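PDB 6SYY: periplasmic cell division protein (SufI) from Aquifex aeolicus, which binds copper ions and probably works as a multicopper oxidase of the laccase type, coupling substrate oxidation to the reduction of dioxygen. Local coordinates for residues 282-285 / 286-290. Numbering follows the deposited sequence.
Sequences GLLD and TPKEV
Lys-288 folds back along its own strand to meet Asp-285 and Leu-284, spanning the corner that the chain turns at Asp-285 and Thr-286. The polar part lies at the lysine tip. NZ makes a salt bridge with OD1 of Asp-285, at 3.3 Å a weak hydrogen bond, and donates a shorter one to OG1 of Thr-286, 3.0 Å from NZ. A bend at chi2 (-62°) turns the lysine chain back, and beyond it the chain runs extended to the ammonium, crossing the Asp-285 side chain at about a right angle. With chi1 at 67°, Thr-286 puts OG1 where NZ of Lys-288 can donate to it; a valine here would probably cost the ammonium its shorter bond and leave it with the weak one to Asp-285. The apolar part is tight: CD1 of Leu-284 presses on CG of Lys-288 at 3.5 Å. Leu-284 also packs on Val-276 of strand 270-279, the hairpin partner to which both Leu-284 and Lys-288 bond through their backbones. Lysine thus serves twice in this cupredoxin-like domain, its CG packing against a leucine methyl while the salt bridge to Asp-285 reaches across the bend and the bond to Thr-286 steadies the ammonium from its own side.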
# COMPACT_ATOMS: atom_id res chain seq x y z
N GLY A 282 -0.41 -11.00 -0.71
CA GLY A 282 0.20 -12.07 0.05
C GLY A 282 1.42 -12.67 -0.61
O GLY A 282 2.07 -12.07 -1.48
N LEU A 283 1.73 -13.90 -0.20
CA LEU A 283 2.98 -14.54 -0.58
C LEU A 283 2.94 -14.99 -2.03
O LEU A 283 1.90 -15.42 -2.54
CB LEU A 283 3.26 -15.74 0.32
CG LEU A 283 3.54 -15.46 1.80
CD1 LEU A 283 3.30 -16.70 2.65
CD2 LEU A 283 4.97 -14.95 1.99
N LEU A 284 4.09 -14.89 -2.71
CA LEU A 284 4.26 -15.54 -4.00
C LEU A 284 4.37 -17.05 -3.81
O LEU A 284 4.41 -17.56 -2.69
CB LEU A 284 5.51 -15.01 -4.71
CG LEU A 284 5.55 -13.51 -4.98
CD1 LEU A 284 6.84 -13.14 -5.69
CD2 LEU A 284 4.36 -13.08 -5.79
N ASP A 285 4.43 -17.77 -4.92
CA ASP A 285 4.56 -19.22 -4.84
C ASP A 285 5.96 -19.62 -4.35
O ASP A 285 6.09 -20.49 -3.49
CB ASP A 285 4.25 -19.86 -6.19
CG ASP A 285 5.13 -19.33 -7.31
OD1 ASP A 285 5.46 -18.12 -7.29
OD2 ASP A 285 5.49 -20.11 -8.21
N THR A 286 6.99 -18.97 -4.87
CA THR A 286 8.38 -19.23 -4.51
C THR A 286 9.09 -17.90 -4.39
O THR A 286 8.63 -16.89 -4.93
CB THR A 286 9.10 -20.09 -5.56
OG1 THR A 286 9.23 -19.34 -6.77
CG2 THR A 286 8.35 -21.39 -5.83
N PRO A 287 10.22 -17.85 -3.68
CA PRO A 287 11.01 -16.62 -3.65
C PRO A 287 11.55 -16.28 -5.03
O PRO A 287 11.91 -17.16 -5.82
CB PRO A 287 12.14 -16.94 -2.67
CG PRO A 287 11.61 -18.05 -1.83
CD PRO A 287 10.74 -18.86 -2.74
N LYS A 288 11.61 -14.98 -5.33
CA LYS A 288 12.10 -14.47 -6.60
C LYS A 288 13.33 -13.61 -6.33
O LYS A 288 13.21 -12.52 -5.76
CB LYS A 288 11.02 -13.67 -7.33
CG LYS A 288 9.66 -14.33 -7.38
CD LYS A 288 9.68 -15.65 -8.14
CE LYS A 288 8.33 -16.34 -8.07
NZ LYS A 288 8.27 -17.57 -8.93
N GLU A 289 14.50 -14.09 -6.74
CA GLU A 289 15.74 -13.36 -6.50
C GLU A 289 15.85 -12.18 -7.46
O GLU A 289 15.68 -12.33 -8.67
CB GLU A 289 16.95 -14.28 -6.65
CG GLU A 289 18.27 -13.59 -6.37
CD GLU A 289 19.46 -14.53 -6.37
OE1 GLU A 289 19.27 -15.76 -6.28
OE2 GLU A 289 20.60 -14.02 -6.45
N VAL A 290 16.12 -11.00 -6.91
CA VAL A 290 16.25 -9.77 -7.68
C VAL A 290 17.41 -8.97 -7.11
O VAL A 290 18.00 -9.33 -6.09
CB VAL A 290 14.96 -8.92 -7.65
CG1 VAL A 290 13.79 -9.68 -8.22
CG2 VAL A 290 14.67 -8.45 -6.22